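Xcc_ctr_pt (Xanthomonas campestris pv. campestris, PDB 6NJW) is the C-terminal, Toprim-containing part of a Class 2 OLD family nuclease, which probably cleaves nucleic acid by two-metal catalysis. Local coordinates at residues Gly15-Ser20 against Thr52-Gly57; Phe33-Phe38 against Ser212-Ile217; Gln148-Glu153 against Ala194-Pro199. All coordinates share one frame; numbering follows the deposited sequence.

Contact 1: Gly15-Ser20 against Thr52-Gly57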
ATOM      1  N   GLY A  15       3.449 -19.437  -3.943  1.00 66.42           N
ATOM      2  CA  GLY A  15       2.875 -20.695  -3.505  1.00 62.72           C
ATOM      3  C   GLY A  15       1.454 -20.454  -3.060  1.00 61.02           C
ATOM      4  O   GLY A  15       0.516 -21.133  -3.498  1.00 61.12           O
ATOM      5  N   GLU A  16       1.294 -19.469  -2.175  1.00 59.56           N
ATOM      6  CA  GLU A  16      -0.046 -19.020  -1.823  1.00 60.48           C
ATOM      7  C   GLU A  16      -0.736 -18.367  -3.011  1.00 54.28           C
ATOM      8  O   GLU A  16      -1.961 -18.465  -3.145  1.00 57.95           O
ATOM      9  CB  GLU A  16       0.015 -18.048  -0.645  1.00 65.18           C
ATOM     10  CG  GLU A  16       0.808 -18.564   0.550  1.00 71.50           C
ATOM     11  CD  GLU A  16       1.014 -17.499   1.618  1.00 82.20           C
ATOM     12  OE1 GLU A  16       0.738 -16.309   1.340  1.00 78.64           O
ATOM     13  OE2 GLU A  16       1.452 -17.852   2.735  1.00 88.87           O
ATOM     14  N   ILE A  17       0.032 -17.690  -3.870  1.00 53.29           N
ATOM     15  CA  ILE A  17      -0.538 -17.070  -5.063  1.00 51.59           C
ATOM     16  C   ILE A  17      -1.306 -18.104  -5.877  1.00 50.69           C
ATOM     17  O   ILE A  17      -2.449 -17.875  -6.293  1.00 44.88           O
ATOM     18  CB  ILE A  17       0.569 -16.392  -5.894  1.00 43.20           C
ATOM     19  CG1 ILE A  17       1.106 -15.164  -5.149  1.00 54.04           C
ATOM     20  CG2 ILE A  17       0.041 -15.986  -7.262  1.00 48.16           C
ATOM     21  CD1 ILE A  17       1.715 -14.095  -6.062  1.00 53.74           C
ATOM     22  N   PHE A  18      -0.704 -19.277  -6.084  1.00 45.07           N
ATOM     23  CA  PHE A  18      -1.386 -20.313  -6.857  1.00 51.03           C
ATOM     24  C   PHE A  18      -2.651 -20.834  -6.176  1.00 56.56           C
ATOM     25  O   PHE A  18      -3.461 -21.487  -6.841  1.00 64.35           O
ATOM     26  CB  PHE A  18      -0.430 -21.478  -7.151  1.00 57.07           C
ATOM     27  CG  PHE A  18       0.440 -21.262  -8.370  1.00 54.63           C
ATOM     28  CD1 PHE A  18       1.563 -20.442  -8.305  1.00 54.92           C
ATOM     29  CD2 PHE A  18       0.134 -21.879  -9.578  1.00 58.16           C
ATOM     30  CE1 PHE A  18       2.372 -20.238  -9.428  1.00 53.82           C
ATOM     31  CE2 PHE A  18       0.932 -21.689 -10.700  1.00 52.41           C
ATOM     32  CZ  PHE A  18       2.054 -20.863 -10.629  1.00 46.91           C
ATOM     33  N   PHE A  19      -2.854 -20.555  -4.889  1.00 57.44           N
ATOM     34  CA  PHE A  19      -4.059 -20.983  -4.182  1.00 57.87           C
ATOM     35  C   PHE A  19      -5.053 -19.846  -3.941  1.00 57.65           C
ATOM     36  O   PHE A  19      -6.069 -20.065  -3.275  1.00 60.96           O
ATOM     37  CB  PHE A  19      -3.688 -21.621  -2.839  1.00 60.23           C
ATOM     38  CG  PHE A  19      -3.117 -23.016  -2.950  1.00 73.19           C
ATOM     39  CD1 PHE A  19      -3.232 -23.744  -4.131  1.00 74.66           C
ATOM     40  CD2 PHE A  19      -2.464 -23.597  -1.869  1.00 70.93           C
ATOM     41  CE1 PHE A  19      -2.702 -25.028  -4.229  1.00 73.70           C
ATOM     42  CE2 PHE A  19      -1.938 -24.877  -1.959  1.00 75.32           C
ATOM     43  CZ  PHE A  19      -2.058 -25.594  -3.142  1.00 75.49           C
ATOM     44  N   SER A  20      -4.811 -18.653  -4.479  1.00 51.22           N
ATOM     45  CA  SER A  20      -5.582 -17.473  -4.097  1.00 47.96           C
ATOM     46  C   SER A  20      -6.695 -17.147  -5.087  1.00 47.23           C
ATOM     47  O   SER A  20      -6.621 -17.473  -6.271  1.00 49.04           O
ATOM     48  CB  SER A  20      -4.661 -16.263  -3.963  1.00 46.91           C
ATOM     49  OG  SER A  20      -3.576 -16.595  -3.121  1.00 51.53           O
ATOM     50  N   THR A  52      -4.636 -12.770  -1.105  1.00 38.49           N
ATOM     51  CA  THR A  52      -3.292 -12.752  -0.542  1.00 36.30           C
ATOM     52  C   THR A  52      -2.634 -11.406  -0.813  1.00 36.44           C
ATOM     53  O   THR A  52      -2.818 -10.827  -1.887  1.00 35.80           O
ATOM     54  CB  THR A  52      -2.421 -13.860  -1.150  1.00 45.54           C
ATOM     55  OG1 THR A  52      -3.130 -15.100  -1.140  1.00 51.24           O
ATOM     56  CG2 THR A  52      -1.147 -14.037  -0.348  1.00 44.52           C
ATOM     57  N   VAL A  53      -1.876 -10.905   0.167  1.00 35.22           N
ATOM     58  CA  VAL A  53      -1.082  -9.688   0.020  1.00 35.21           C
ATOM     59  C   VAL A  53       0.349 -10.098  -0.292  1.00 38.63           C
ATOM     60  O   VAL A  53       0.960 -10.876   0.452  1.00 42.98           O
ATOM     61  CB  VAL A  53      -1.141  -8.819   1.287  1.00 40.88           C
ATOM     62  CG1 VAL A  53      -0.385  -7.528   1.077  1.00 39.77           C
ATOM     63  CG2 VAL A  53      -2.594  -8.503   1.626  1.00 40.48           C
ATOM     64  N   CYS A  54       0.888  -9.572  -1.380  1.00 35.38           N
ATOM     65  CA  CYS A  54       2.192  -9.988  -1.874  1.00 36.67           C
ATOM     66  C   CYS A  54       3.065  -8.752  -2.056  1.00 38.58           C
ATOM     67  O   CYS A  54       2.705  -7.832  -2.796  1.00 39.10           O
ATOM     68  CB  CYS A  54       2.036 -10.772  -3.178  1.00 39.00           C
ATOM     69  SG  CYS A  54       3.581 -10.995  -4.085  1.00 52.51           S
ATOM     70  N   SER A  55       4.186  -8.714  -1.348  1.00 42.26           N
ATOM     71  CA  SER A  55       5.160  -7.647  -1.511  1.00 42.04           C
ATOM     72  C   SER A  55       6.085  -7.982  -2.673  1.00 43.59           C
ATOM     73  O   SER A  55       6.675  -9.061  -2.701  1.00 43.07           O
ATOM     74  CB  SER A  55       5.974  -7.476  -0.228  1.00 43.16           C
ATOM     75  OG  SER A  55       7.122  -6.694  -0.473  1.00 45.14           O
ATOM     76  N   VAL A  56       6.202  -7.071  -3.644  1.00 39.74           N
ATOM     77  CA  VAL A  56       7.137  -7.304  -4.743  1.00 44.54           C
ATOM     78  C   VAL A  56       8.558  -6.884  -4.389  1.00 46.52           C
ATOM     79  O   VAL A  56       9.454  -7.003  -5.227  1.00 44.58           O
ATOM     80  CB  VAL A  56       6.658  -6.604  -6.035  1.00 40.27           C
ATOM     81  CG1 VAL A  56       5.216  -7.008  -6.359  1.00 42.28           C
ATOM     82  CG2 VAL A  56       6.764  -5.099  -5.940  1.00 39.85           C
ATOM     83  N   GLY A  57       8.790  -6.399  -3.176  1.00 45.44           N
ATOM     84  CA  GLY A  57      10.119  -6.042  -2.707  1.00 52.34           C
ATOM     85  C   GLY A  57      10.790  -4.960  -3.531  1.00 50.25           C
ATOM     86  O   GLY A  57      11.954  -5.090  -3.911  1.00 48.84           O
TER

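Contact 2: Phe33-Phe38 against Ser212-Ile217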
ATOM      1  N   PHE A  33       1.897  -5.419   6.041  1.00 37.12           N
ATOM      2  CA  PHE A  33       1.200  -5.586   7.306  1.00 39.43           C
ATOM      3  C   PHE A  33       0.144  -4.528   7.561  1.00 39.60           C
ATOM      4  O   PHE A  33      -0.854  -4.820   8.230  1.00 43.53           O
ATOM      5  CB  PHE A  33       2.208  -5.605   8.459  1.00 43.10           C
ATOM      6  CG  PHE A  33       3.147  -6.764   8.397  1.00 44.86           C
ATOM      7  CD1 PHE A  33       2.683  -8.057   8.627  1.00 47.58           C
ATOM      8  CD2 PHE A  33       4.489  -6.575   8.085  1.00 47.29           C
ATOM      9  CE1 PHE A  33       3.552  -9.141   8.562  1.00 53.21           C
ATOM     10  CE2 PHE A  33       5.361  -7.650   8.012  1.00 49.93           C
ATOM     11  CZ  PHE A  33       4.893  -8.940   8.251  1.00 51.55           C
ATOM     12  N   ILE A  34       0.303  -3.322   7.021  1.00 33.52           N
ATOM     13  CA  ILE A  34      -0.670  -2.264   7.284  1.00 34.70           C
ATOM     14  C   ILE A  34      -1.938  -2.460   6.452  1.00 38.41           C
ATOM     15  O   ILE A  34      -3.050  -2.213   6.927  1.00 34.64           O
ATOM     16  CB  ILE A  34      -0.016  -0.895   7.020  1.00 40.50           C
ATOM     17  CG1 ILE A  34       0.874  -0.492   8.200  1.00 46.24           C
ATOM     18  CG2 ILE A  34      -1.048   0.178   6.817  1.00 44.31           C
ATOM     19  CD1 ILE A  34       0.076  -0.162   9.453  1.00 49.29           C
ATOM     20  N   VAL A  35      -1.803  -2.899   5.201  1.00 35.97           N
ATOM     21  CA  VAL A  35      -2.976  -3.043   4.339  1.00 35.49           C
ATOM     22  C   VAL A  35      -3.972  -4.057   4.891  1.00 35.68           C
ATOM     23  O   VAL A  35      -5.179  -3.746   4.924  1.00 39.56           O
ATOM     24  CB  VAL A  35      -2.541  -3.338   2.895  1.00 40.87           C
ATOM     25  CG1 VAL A  35      -3.725  -3.775   2.036  1.00 35.12           C
ATOM     26  CG2 VAL A  35      -1.894  -2.097   2.285  1.00 37.19           C
ATOM     27  N   PRO A  36      -3.573  -5.253   5.346  1.00 36.39           N
ATOM     28  CA  PRO A  36      -4.570  -6.155   5.952  1.00 41.97           C
ATOM     29  C   PRO A  36      -5.202  -5.602   7.219  1.00 41.72           C
ATOM     30  O   PRO A  36      -6.368  -5.899   7.493  1.00 37.26           O
ATOM     31  CB  PRO A  36      -3.783  -7.437   6.259  1.00 43.75           C
ATOM     32  CG  PRO A  36      -2.492  -7.333   5.494  1.00 39.39           C
ATOM     33  CD  PRO A  36      -2.244  -5.891   5.220  1.00 37.51           C
ATOM     34  N   ALA A  37      -4.454  -4.851   8.025  1.00 40.62           N
ATOM     35  CA  ALA A  37      -5.045  -4.215   9.196  1.00 38.17           C
ATOM     36  C   ALA A  37      -6.133  -3.232   8.787  1.00 40.44           C
ATOM     37  O   ALA A  37      -7.197  -3.185   9.409  1.00 36.25           O
ATOM     38  CB  ALA A  37      -3.957  -3.522  10.025  1.00 33.93           C
ATOM     39  N   PHE A  38      -5.898  -2.439   7.740  1.00 34.78           N
ATOM     40  CA  PHE A  38      -6.966  -1.556   7.279  1.00 33.99           C
ATOM     41  C   PHE A  38      -8.130  -2.356   6.710  1.00 34.74           C
ATOM     42  O   PHE A  38      -9.290  -1.958   6.865  1.00 35.92           O
ATOM     43  CB  PHE A  38      -6.459  -0.560   6.240  1.00 34.40           C
ATOM     44  CG  PHE A  38      -5.817   0.676   6.849  1.00 36.99           C
ATOM     45  CD1 PHE A  38      -6.557   1.523   7.673  1.00 35.21           C
ATOM     46  CD2 PHE A  38      -4.487   0.984   6.594  1.00 34.46           C
ATOM     47  CE1 PHE A  38      -5.979   2.657   8.245  1.00 36.95           C
ATOM     48  CE2 PHE A  38      -3.897   2.113   7.163  1.00 37.77           C
ATOM     49  CZ  PHE A  38      -4.644   2.952   7.980  1.00 41.08           C
ATOM     50  N   SER A 212      -9.309   2.407  -1.929  1.00 34.88           N
ATOM     51  CA  SER A 212      -9.637   2.170  -3.327  1.00 32.28           C
ATOM     52  C   SER A 212      -9.200   0.786  -3.778  1.00 33.18           C
ATOM     53  O   SER A 212      -9.958   0.077  -4.452  1.00 35.77           O
ATOM     54  CB  SER A 212      -8.977   3.238  -4.201  1.00 38.94           C
ATOM     55  OG  SER A 212      -9.683   4.466  -4.120  1.00 40.34           O
ATOM     56  N   ALA A 213      -7.985   0.378  -3.412  1.00 33.39           N
ATOM     57  CA  ALA A 213      -7.503  -0.919  -3.860  1.00 33.62           C
ATOM     58  C   ALA A 213      -8.260  -2.036  -3.180  1.00 33.19           C
ATOM     59  O   ALA A 213      -8.581  -3.043  -3.814  1.00 33.17           O
ATOM     60  CB  ALA A 213      -6.003  -1.067  -3.590  1.00 33.33           C
ATOM     61  N   LEU A 214      -8.521  -1.895  -1.878  1.00 32.78           N
ATOM     62  CA  LEU A 214      -9.268  -2.932  -1.164  1.00 34.56           C
ATOM     63  C   LEU A 214     -10.669  -3.113  -1.743  1.00 33.68           C
ATOM     64  O   LEU A 214     -11.126  -4.246  -1.937  1.00 33.02           O
ATOM     65  CB  LEU A 214      -9.339  -2.589   0.322  1.00 31.51           C
ATOM     66  CG  LEU A 214      -8.015  -2.711   1.064  1.00 35.66           C
ATOM     67  CD1 LEU A 214      -8.186  -2.200   2.513  1.00 37.52           C
ATOM     68  CD2 LEU A 214      -7.520  -4.164   1.055  1.00 35.37           C
ATOM     69  N   GLU A 215     -11.366  -2.008  -2.022  1.00 34.41           N
ATOM     70  CA  GLU A 215     -12.709  -2.083  -2.593  1.00 36.55           C
ATOM     71  C   GLU A 215     -12.679  -2.635  -4.017  1.00 39.57           C
ATOM     72  O   GLU A 215     -13.579  -3.382  -4.422  1.00 37.09           O
ATOM     73  CB  GLU A 215     -13.353  -0.698  -2.556  1.00 34.37           C
ATOM     74  CG  GLU A 215     -13.558  -0.169  -1.115  1.00 37.53           C
ATOM     75  CD  GLU A 215     -14.233   1.209  -1.055  1.00 44.34           C
ATOM     76  OE1 GLU A 215     -14.089   1.990  -2.014  1.00 41.65           O
ATOM     77  OE2 GLU A 215     -14.883   1.509  -0.032  1.00 43.72           O
ATOM     78  N   HIS A 216     -11.636  -2.306  -4.783  1.00 34.86           N
ATOM     79  CA  HIS A 216     -11.539  -2.824  -6.143  1.00 32.38           C
ATOM     80  C   HIS A 216     -11.421  -4.346  -6.139  1.00 33.38           C
ATOM     81  O   HIS A 216     -12.144  -5.029  -6.869  1.00 34.57           O
ATOM     82  CB  HIS A 216     -10.339  -2.203  -6.867  1.00 29.09           C
ATOM     83  CG  HIS A 216     -10.268  -2.566  -8.321  1.00 34.02           C
ATOM     84  ND1 HIS A 216     -10.713  -1.728  -9.321  1.00 39.54           N
ATOM     85  CD2 HIS A 216      -9.837  -3.693  -8.942  1.00 32.51           C
ATOM     86  CE1 HIS A 216     -10.553  -2.314 -10.494  1.00 35.36           C
ATOM     87  NE2 HIS A 216     -10.024  -3.509 -10.293  1.00 32.17           N
ATOM     88  N   ILE A 217     -10.522  -4.897  -5.311  1.00 33.35           N
ATOM     89  CA  ILE A 217     -10.310  -6.345  -5.334  1.00 33.93           C
ATOM     90  C   ILE A 217     -11.488  -7.067  -4.693  1.00 40.48           C
ATOM     91  O   ILE A 217     -11.884  -8.154  -5.137  1.00 35.16           O
ATOM     92  CB  ILE A 217      -8.971  -6.726  -4.667  1.00 32.16           C
ATOM     93  CG1 ILE A 217      -8.632  -8.206  -4.922  1.00 38.63           C
ATOM     94  CG2 ILE A 217      -8.957  -6.477  -3.178  1.00 32.62           C
ATOM     95  CD1 ILE A 217      -8.468  -8.523  -6.405  1.00 44.02           C
TER

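Contact 3: Gln148-Glu153 against Ala194-Pro199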
ATOM      1  N   GLN A 148       4.351   7.709  17.705  1.00 49.25           N
ATOM      2  CA  GLN A 148       5.293   8.105  18.743  1.00 51.23           C
ATOM      3  C   GLN A 148       5.486   6.994  19.765  1.00 53.03           C
ATOM      4  O   GLN A 148       6.619   6.685  20.145  1.00 50.15           O
ATOM      5  CB  GLN A 148       4.820   9.385  19.430  1.00 53.19           C
ATOM      6  CG  GLN A 148       5.738   9.838  20.562  1.00 52.47           C
ATOM      7  CD  GLN A 148       5.263  11.126  21.205  1.00 62.18           C
ATOM      8  OE1 GLN A 148       4.061  11.334  21.389  1.00 58.46           O
ATOM      9  NE2 GLN A 148       6.204  12.006  21.536  1.00 58.44           N
ATOM     10  N   GLU A 149       4.398   6.366  20.211  1.00 49.48           N
ATOM     11  CA  GLU A 149       4.542   5.358  21.254  1.00 53.72           C
ATOM     12  C   GLU A 149       5.307   4.144  20.748  1.00 50.77           C
ATOM     13  O   GLU A 149       6.119   3.567  21.485  1.00 50.57           O
ATOM     14  CB  GLU A 149       3.175   4.946  21.805  1.00 58.54           C
ATOM     15  CG  GLU A 149       3.244   4.297  23.197  1.00 63.28           C
ATOM     16  CD  GLU A 149       4.146   5.058  24.181  1.00 72.96           C
ATOM     17  OE1 GLU A 149       5.360   4.746  24.261  1.00 73.89           O
ATOM     18  OE2 GLU A 149       3.634   5.969  24.878  1.00 75.31           O
ATOM     19  N   VAL A 150       5.077   3.746  19.491  1.00 48.73           N
ATOM     20  CA  VAL A 150       5.851   2.645  18.919  1.00 43.27           C
ATOM     21  C   VAL A 150       7.333   3.002  18.884  1.00 44.91           C
ATOM     22  O   VAL A 150       8.185   2.231  19.340  1.00 44.98           O
ATOM     23  CB  VAL A 150       5.332   2.277  17.517  1.00 46.67           C
ATOM     24  CG1 VAL A 150       6.226   1.206  16.896  1.00 41.09           C
ATOM     25  CG2 VAL A 150       3.880   1.783  17.594  1.00 46.44           C
ATOM     26  N   ILE A 151       7.659   4.176  18.345  1.00 44.38           N
ATOM     27  CA  ILE A 151       9.063   4.561  18.206  1.00 47.69           C
ATOM     28  C   ILE A 151       9.762   4.529  19.562  1.00 46.65           C
ATOM     29  O   ILE A 151      10.832   3.933  19.715  1.00 49.84           O
ATOM     30  CB  ILE A 151       9.173   5.943  17.541  1.00 46.24           C
ATOM     31  CG1 ILE A 151       8.708   5.853  16.087  1.00 45.98           C
ATOM     32  CG2 ILE A 151      10.619   6.480  17.623  1.00 46.20           C
ATOM     33  CD1 ILE A 151       8.483   7.208  15.425  1.00 41.17           C
ATOM     34  N   ARG A 152       9.136   5.128  20.579  1.00 51.46           N
ATOM     35  CA  ARG A 152       9.755   5.191  21.900  1.00 52.04           C
ATOM     36  C   ARG A 152       9.841   3.820  22.554  1.00 54.48           C
ATOM     37  O   ARG A 152      10.771   3.565  23.332  1.00 51.71           O
ATOM     38  CB  ARG A 152       8.988   6.177  22.777  1.00 53.33           C
ATOM     39  CG  ARG A 152       9.306   7.615  22.416  1.00 59.04           C
ATOM     40  CD  ARG A 152       8.530   8.645  23.242  1.00 63.32           C
ATOM     41  NE  ARG A 152       8.205   8.189  24.593  1.00 75.51           N
ATOM     42  CZ  ARG A 152       9.091   7.948  25.560  1.00 81.24           C
ATOM     43  NH1 ARG A 152      10.391   8.100  25.346  1.00 77.02           N
ATOM     44  NH2 ARG A 152       8.671   7.537  26.753  1.00 80.52           N
ATOM     45  N   GLU A 153       8.918   2.911  22.238  1.00 54.05           N
ATOM     46  CA  GLU A 153       9.038   1.560  22.774  1.00 50.26           C
ATOM     47  C   GLU A 153      10.089   0.743  22.035  1.00 54.28           C
ATOM     48  O   GLU A 153      10.753  -0.103  22.645  1.00 53.82           O
ATOM     49  CB  GLU A 153       7.694   0.827  22.720  1.00 55.10           C
ATOM     50  CG  GLU A 153       7.682  -0.405  23.615  1.00 62.54           C
ATOM     51  CD  GLU A 153       6.421  -1.231  23.493  1.00 75.61           C
ATOM     52  OE1 GLU A 153       5.304  -0.662  23.569  1.00 75.30           O
ATOM     53  OE2 GLU A 153       6.554  -2.464  23.329  1.00 77.91           O
ATOM     54  N   ALA A 194       5.472  -1.585  11.207  1.00 42.71           N
ATOM     55  CA  ALA A 194       4.088  -1.644  10.733  1.00 41.78           C
ATOM     56  C   ALA A 194       3.260  -2.632  11.551  1.00 43.86           C
ATOM     57  O   ALA A 194       2.086  -2.373  11.845  1.00 43.73           O
ATOM     58  CB  ALA A 194       4.054  -2.020   9.250  1.00 43.94           C
ATOM     59  N   GLN A 195       3.857  -3.761  11.938  1.00 39.27           N
ATOM     60  CA  GLN A 195       3.138  -4.733  12.757  1.00 46.67           C
ATOM     61  C   GLN A 195       2.769  -4.158  14.121  1.00 46.28           C
ATOM     62  O   GLN A 195       1.666  -4.391  14.630  1.00 43.40           O
ATOM     63  CB  GLN A 195       3.985  -5.988  12.926  1.00 46.07           C
ATOM     64  CG  GLN A 195       4.107  -6.836  11.679  1.00 49.45           C
ATOM     65  CD  GLN A 195       4.994  -8.044  11.914  1.00 54.40           C
ATOM     66  OE1 GLN A 195       6.217  -7.927  11.948  1.00 54.30           O
ATOM     67  NE2 GLN A 195       4.381  -9.205  12.110  1.00 59.68           N
ATOM     68  N   ALA A 196       3.688  -3.407  14.733  1.00 41.12           N
ATOM     69  CA  ALA A 196       3.406  -2.760  16.009  1.00 39.23           C
ATOM     70  C   ALA A 196       2.392  -1.639  15.859  1.00 42.33           C
ATOM     71  O   ALA A 196       1.668  -1.330  16.809  1.00 42.84           O
ATOM     72  CB  ALA A 196       4.707  -2.221  16.617  1.00 41.36           C
ATOM     73  N   LEU A 197       2.315  -1.017  14.681  1.00 43.86           N
ATOM     74  CA  LEU A 197       1.334   0.042  14.481  1.00 37.69           C
ATOM     75  C   LEU A 197      -0.042  -0.509  14.116  1.00 43.31           C
ATOM     76  O   LEU A 197      -1.054   0.148  14.386  1.00 40.81           O
ATOM     77  CB  LEU A 197       1.813   1.001  13.389  1.00 39.86           C
ATOM     78  CG  LEU A 197       0.980   2.265  13.139  1.00 44.87           C
ATOM     79  CD1 LEU A 197       0.938   3.146  14.380  1.00 46.29           C
ATOM     80  CD2 LEU A 197       1.512   3.039  11.949  1.00 41.99           C
ATOM     81  N   ALA A 198      -0.091  -1.696  13.505  1.00 43.07           N
ATOM     82  CA  ALA A 198      -1.339  -2.219  12.945  1.00 41.53           C
ATOM     83  C   ALA A 198      -2.508  -2.236  13.924  1.00 45.60           C
ATOM     84  O   ALA A 198      -3.613  -1.832  13.518  1.00 41.05           O
ATOM     85  CB  ALA A 198      -1.090  -3.623  12.370  1.00 40.50           C
ATOM     86  N   PRO A 199      -2.354  -2.646  15.191  1.00 46.20           N
ATOM     87  CA  PRO A 199      -3.504  -2.598  16.125  1.00 47.98           C
ATOM     88  C   PRO A 199      -4.113  -1.218  16.323  1.00 50.20           C
ATOM     89  O   PRO A 199      -5.232  -1.130  16.836  1.00 49.43           O
ATOM     90  CB  PRO A 199      -2.908  -3.124  17.440  1.00 49.30           C
ATOM     91  CG  PRO A 199      -1.799  -4.006  17.019  1.00 47.57           C
ATOM     92  CD  PRO A 199      -1.221  -3.385  15.773  1.00 42.87           C
TER

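Contact 1: Gly15-Ser20 against Thr52-Gly57
At the edge of the parallel Toprim sheet, a short turn that precedes the first strand meets strand 51-55, outermost in the sheet within this chain, through a hydroxyl pair, Ser20 against Thr52. Thr52 OG1 donates to Ser20 OG at 2.5 Å, and Ser20 OG in turn donates to Glu16 O, also at 2.5 Å. Both are very short for hydrogen bonds, and their exact lengths are doubtful. Glu16 O also receives Phe19 N at 2.9 Å; one carbonyl therefore takes two donors and ties the turn on itself just where the strand reaches it. The first torsion of Thr52 (chi1 -48°) sets OG1 beside its own backbone N and directs the hydroxyl at Ser20, which leaves the methyl CG2 on the Glu16 side. There Glu16 OE1 comes to 3.4 Å from Thr52 CG2, the two side chains crossing at about a right angle; this is van der Waals contact between a carboxylate oxygen and a methyl. Further along the strand the chemistry turns apolar, with Ile17 CD1 lying 4.1 Å from Cys54 SG. The summed buried surface of 198 Å² and the partly exposed character of most of the touching residues mark a surface contact. On the strand side, Thr52 and Cys54 make backbone hydrogen bonds with strand 22-26, to Gly22, Ile24 and Val26. Helix 62-68 covers both parts, Leu67 and Leu68 touching Ile17 of the turn and Tyr64 touching Cys54 of the strand.

Contact 2: Phe33-Phe38 against Ser212-Ile217
This is a small, fully buried helix-helix contact, in which Val35 and Phe38 of helix 29-41 receive Leu214 of the C-terminal helix 208-226 beside the Toprim sheet. Only 109 Å² is buried between the segments, and the nearest alpha carbons, those of Val35 and Leu214, are 8.4 Å apart, so the gap is bridged by the Leu214 side chain. It does most of this with its forked end. Its CD2 methyl meets Val35 CG1 at 3.9 Å, the two side chains sliding past each other in opposite directions. Val35 CG1 is anti to the backbone N (chi1 168°), which carries that methyl to the leucine. The other branch, CD1, reaches the helix backbone: it lies 4.2 Å from Phe38 C and 4.4 Å from Phe38 CB. Phe38 thus contributes the root of its side chain, while its ring leads away to pack on Val201, Cys206 and Pro207. Pro36, lacking an N-H, falls where helix 29-41 is kinked. Val35 and Ala213 both rest on Leu80 of strand 77-82, which sets the pair of helices against the sheet, and the side chain of Val35 is about 7 Å from the bound magnesium. The contacts are apolar, with one methyl, Leu214 CD1, 4.2 Å from the carbonyl oxygen Val35 O, which implies that shape and exclusion of water, not directional bonding, hold the helices here.

Contact 3: Gln148-Glu153 against Ala194-Pro199
Val150 and Ala196 face each other across the interface, and this pairing of a branched with a small side chain brings helix 134-154 close to helix 190-197, in the helical part of the chain that extends beyond the Toprim sheet. Their alpha carbons are 6.6 Å apart, Ala196 offering only a beta carbon at this point, and both bonds from alpha to beta carbon are directed across the interface. The two methyls of Val150 have different tasks. CG1, anti to the backbone N (chi1 175°), meets the beta carbon of Ala196 obliquely, from beside the line of its own bond. CG2, beside the backbone N, lies over the face of the peptide that joins Ala196 to Leu197. Leu197 approaches with its backbone; its side chain packs on Leu138, Asp146 and Met147, earlier in helix 134-154. Phe193 widens the interface, touching both Val150 and Ile151. Gln148 hydrogen-bonds through NE2 to Gln167 OE1 of helix 160-171. On the other segment, Ala194 and Gln195 lie against Phe33 of helix 29-41. The segment 194-199 is therefore flanked by two helices. The contact is apolar packing away from the metal site, with 113 Å² buried. Its closest approach is Val150 CG1 to Ala196 CB at 3.8 Å, and Val150 CG2 stands 3.9 Å from Ala196 O and 4.3 Å from Leu197 N.

Overall arrangement
The three contacts run from the sheet edge to the helices beyond the sheet. Contact 1 and contact 2 have centres 14 Å apart and touch where Val53 CG2 packs on Pro36 CG at 4.0 Å. Contact 2 and contact 3, 19 Å apart between centres, meet where helix 29-41 packs on segment 194-199, with Ala37 CB 3.7 Å from Ala198 CB. Contacts 1 and 3 do not touch. Contact 2 lies nearest the magnesium held by Asp82 and Tyr209, and Tyr209 sits on the same helix as Leu214. The side chains of Cys54 in contact 1 and Leu197 in contact 3 are each about 13 Å from that magnesium.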